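Local coordinates for protein spermidine synthase (Corynebacterium glutamicum ATCC 13032, PDB 3GJY) that probably catalyses the transfer of an aminopropyl group from decarboxylated S-adenosylmethionine to putrescine, making spermidine for polyamine biosynthesis, at residues 102-107 / 114-119. Residues are numbered along the deposited sequence; the frame is centred on the assembly and turned at random. Where two conformers were deposited one is given.
Sequences TMARYF and SRNTVV
Ala104 and Val118 make the apolar part of this contact: the methyl CB of Ala104 meets CG2 of Val118 at 3.4 Å, tight for two carbons. CG2 reaches the helix because it lies anti to the carbonyl carbon of Val118. The CB atoms of Ala104 and Asn116 pack 3.8 Å apart, at the pair whose CA atoms lie closest.

Polar groups are buried here too, yet no hydrogen bond links the segments. The Asn116 side chain extends beside the helix, its CG 3.6 Å from Ala104 O and its OD1 3.5 Å from Phe107 CB. Three partners outside the helix fix its rotation: ND2 donates to Ser114 OG at 3.0 Å, the acceptor 20° out of the amide plane, and to Arg140 O, while OD1 is paired with His95 NE2. Ser114 OG, also bonded to Tyr111 O, merely approaches Phe107 O.

The axes of helix segment 102-107 and strand segment 115-119 run nearly antiparallel, 177° apart and 8.5 Å at closest approach, as expected where a helix returns the chain between parallel strands. Strand 92-96, helix 102-110 and strand 115-120 form a beta-alpha-beta unit of the Rossmann-like AdoMet-dependent methyltransferase fold, which spermidine synthases share.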
ATOM      1  N   THR A 102      10.262  -0.210   1.707  1.00 12.18           N
ATOM      2  CA  THR A 102      10.556   1.019   0.982  1.00 11.89           C
ATOM      3  C   THR A 102       9.508   2.113   1.189  1.00 11.49           C
ATOM      4  O   THR A 102       9.874   3.295   1.349  1.00 11.60           O
ATOM      5  CB  THR A 102      10.759   0.685  -0.481  1.00 12.25           C
ATOM      6  OG1 THR A 102      11.838  -0.275  -0.562  1.00 12.91           O
ATOM      7  CG2 THR A 102      11.018   1.953  -1.362  1.00 14.14           C
HETATM    8  N   MSE A 103       8.218   1.772   1.170  1.00 12.66           N
HETATM    9  CA  MSE A 103       7.193   2.769   1.450  0.50 12.20           C
HETATM   10  C   MSE A 103       7.343   3.345   2.882  1.00 12.38           C
HETATM   11  O   MSE A 103       7.193   4.542   3.112  1.00 13.26           O
HETATM   12  CB  MSE A 103       5.809   2.121   1.270  0.50 12.90           C
HETATM   13  CG  MSE A 103       4.684   3.079   1.031  0.50 13.85           C
HETATM   14 SE   MSE A 103       4.452   3.716  -0.851  0.40 14.13          SE
HETATM   15  CE  MSE A 103       5.653   5.287  -0.810  0.50 14.37           C
ATOM     16  N   ALA A 104       7.609   2.466   3.856  1.00 11.32           N
ATOM     17  CA  ALA A 104       7.845   2.894   5.240  1.00 11.08           C
ATOM     18  C   ALA A 104       9.020   3.876   5.333  1.00 11.11           C
ATOM     19  O   ALA A 104       8.959   4.915   6.018  1.00 11.34           O
ATOM     20  CB  ALA A 104       8.033   1.678   6.181  1.00 11.75           C
ATOM     21  N   ARG A 105      10.099   3.518   4.639  1.00 10.25           N
ATOM     22  CA  ARG A 105      11.311   4.349   4.554  1.00 11.43           C
ATOM     23  C   ARG A 105      11.000   5.730   3.941  1.00 10.83           C
ATOM     24  O   ARG A 105      11.514   6.773   4.380  1.00 11.84           O
ATOM     25  CB  ARG A 105      12.331   3.569   3.718  1.00 11.83           C
ATOM     26  CG  ARG A 105      13.627   4.308   3.336  1.00 11.32           C
ATOM     27  CD  ARG A 105      14.496   3.325   2.563  1.00 11.41           C
ATOM     28  NE  ARG A 105      15.725   3.897   2.005  1.00 12.17           N
ATOM     29  CZ  ARG A 105      15.900   4.223   0.730  1.00 11.98           C
ATOM     30  NH1 ARG A 105      14.900   4.144  -0.152  1.00 12.68           N
ATOM     31  NH2 ARG A 105      17.102   4.611   0.347  1.00 12.77           N
ATOM     32  N   TYR A 106      10.144   5.725   2.915  1.00 10.74           N
ATOM     33  CA  TYR A 106       9.733   6.964   2.268  1.00 10.80           C
ATOM     34  C   TYR A 106       8.982   7.877   3.244  1.00 11.66           C
ATOM     35  O   TYR A 106       9.331   9.055   3.429  1.00 11.75           O
ATOM     36  CB  TYR A 106       8.838   6.601   1.067  1.00 12.03           C
ATOM     37  CG  TYR A 106       8.271   7.807   0.380  1.00 11.23           C
ATOM     38  CD1 TYR A 106       8.981   8.455  -0.640  1.00 12.69           C
ATOM     39  CD2 TYR A 106       7.038   8.320   0.746  1.00 11.48           C
ATOM     40  CE1 TYR A 106       8.464   9.583  -1.269  1.00 14.04           C
ATOM     41  CE2 TYR A 106       6.514   9.470   0.147  1.00 13.56           C
ATOM     42  CZ  TYR A 106       7.243  10.102  -0.860  1.00 14.07           C
ATOM     43  OH  TYR A 106       6.722  11.223  -1.460  1.00 16.63           O
ATOM     44  N   PHE A 107       7.931   7.321   3.879  1.00 11.14           N
ATOM     45  CA  PHE A 107       7.142   8.139   4.795  1.00 11.09           C
ATOM     46  C   PHE A 107       7.938   8.568   6.006  1.00 11.89           C
ATOM     47  O   PHE A 107       7.705   9.644   6.558  1.00 11.64           O
ATOM     48  CB  PHE A 107       5.837   7.449   5.220  1.00 11.94           C
ATOM     49  CG  PHE A 107       4.804   7.437   4.134  1.00 10.95           C
ATOM     50  CD1 PHE A 107       4.214   8.605   3.725  1.00 12.63           C
ATOM     51  CD2 PHE A 107       4.517   6.270   3.453  1.00 14.06           C
ATOM     52  CE1 PHE A 107       3.268   8.599   2.688  1.00 13.71           C
ATOM     53  CE2 PHE A 107       3.597   6.261   2.395  1.00 14.24           C
ATOM     54  CZ  PHE A 107       2.971   7.439   2.020  1.00 12.40           C
ATOM     55  N   SER A 114       7.165  10.612  12.223  1.00 13.63           N
ATOM     56  CA  SER A 114       6.224   9.492  12.075  1.00 12.81           C
ATOM     57  C   SER A 114       6.817   8.168  12.561  1.00 12.33           C
ATOM     58  O   SER A 114       8.044   7.979  12.570  1.00 13.40           O
ATOM     59  CB  SER A 114       5.732   9.369  10.623  1.00 13.24           C
ATOM     60  OG  SER A 114       6.764   8.939   9.730  1.00 13.22           O
ATOM     61  N   ARG A 115       5.927   7.303  13.017  1.00 12.05           N
ATOM     62  CA  ARG A 115       6.272   5.943  13.373  1.00 11.80           C
ATOM     63  C   ARG A 115       5.649   5.011  12.362  1.00 11.47           C
ATOM     64  O   ARG A 115       4.413   4.961  12.260  1.00 12.92           O
ATOM     65  CB  ARG A 115       5.729   5.607  14.754  1.00 12.04           C
ATOM     66  CG  ARG A 115       6.501   6.297  15.895  1.00 14.71           C
ATOM     67  CD  ARG A 115       6.092   5.785  17.268  1.00 20.27           C
ATOM     68  NE  ARG A 115       4.823   6.354  17.686  1.00 21.94           N
ATOM     69  CZ  ARG A 115       4.020   5.827  18.624  1.00 21.56           C
ATOM     70  NH1 ARG A 115       4.312   4.649  19.209  1.00 21.92           N
ATOM     71  NH2 ARG A 115       2.886   6.467  18.967  1.00 21.51           N
ATOM     72  N   ASN A 116       6.481   4.282  11.616  1.00 10.53           N
ATOM     73  CA  ASN A 116       6.002   3.353  10.569  1.00 10.16           C
ATOM     74  C   ASN A 116       6.243   1.935  11.033  1.00 10.35           C
ATOM     75  O   ASN A 116       7.381   1.588  11.349  1.00 12.15           O
ATOM     76  CB  ASN A 116       6.775   3.582   9.260  1.00 11.20           C
ATOM     77  CG  ASN A 116       6.455   4.932   8.639  1.00 10.38           C
ATOM     78  OD1 ASN A 116       5.566   5.034   7.756  1.00 11.11           O
ATOM     79  ND2 ASN A 116       7.094   5.983   9.138  1.00 11.55           N
ATOM     80  N   THR A 117       5.182   1.148  11.125  1.00 10.45           N
ATOM     81  CA  THR A 117       5.311  -0.259  11.517  1.00  9.98           C
ATOM     82  C   THR A 117       4.988  -1.121  10.313  1.00 10.43           C
ATOM     83  O   THR A 117       3.911  -0.968   9.737  1.00 11.77           O
ATOM     84  CB  THR A 117       4.372  -0.587  12.677  1.00 11.25           C
ATOM     85  OG1 THR A 117       4.720   0.253  13.782  1.00 13.37           O
ATOM     86  CG2 THR A 117       4.482  -2.028  13.086  1.00 14.05           C
ATOM     87  N   VAL A 118       5.916  -1.990   9.930  1.00 10.90           N
ATOM     88  CA  VAL A 118       5.732  -2.867   8.779  1.00 10.40           C
ATOM     89  C   VAL A 118       5.506  -4.277   9.305  1.00 11.08           C
ATOM     90  O   VAL A 118       6.331  -4.793  10.040  1.00 12.55           O
ATOM     91  CB  VAL A 118       6.977  -2.837   7.821  1.00 11.17           C
ATOM     92  CG1 VAL A 118       6.714  -3.729   6.592  1.00 13.28           C
ATOM     93  CG2 VAL A 118       7.301  -1.389   7.388  1.00 11.58           C
ATOM     94  N   VAL A 119       4.410  -4.892   8.894  1.00 10.94           N
ATOM     95  CA  VAL A 119       4.111  -6.282   9.228  1.00 11.47           C
ATOM     96  C   VAL A 119       4.503  -7.115   8.023  1.00 11.34           C
ATOM     97  O   VAL A 119       3.881  -7.023   6.935  1.00 12.93           O
ATOM     98  CB  VAL A 119       2.628  -6.511   9.572  1.00 10.91           C
ATOM     99  CG1 VAL A 119       2.397  -7.999   9.958  1.00 14.55           C
ATOM    100  CG2 VAL A 119       2.170  -5.537  10.664  1.00 14.47           C
TER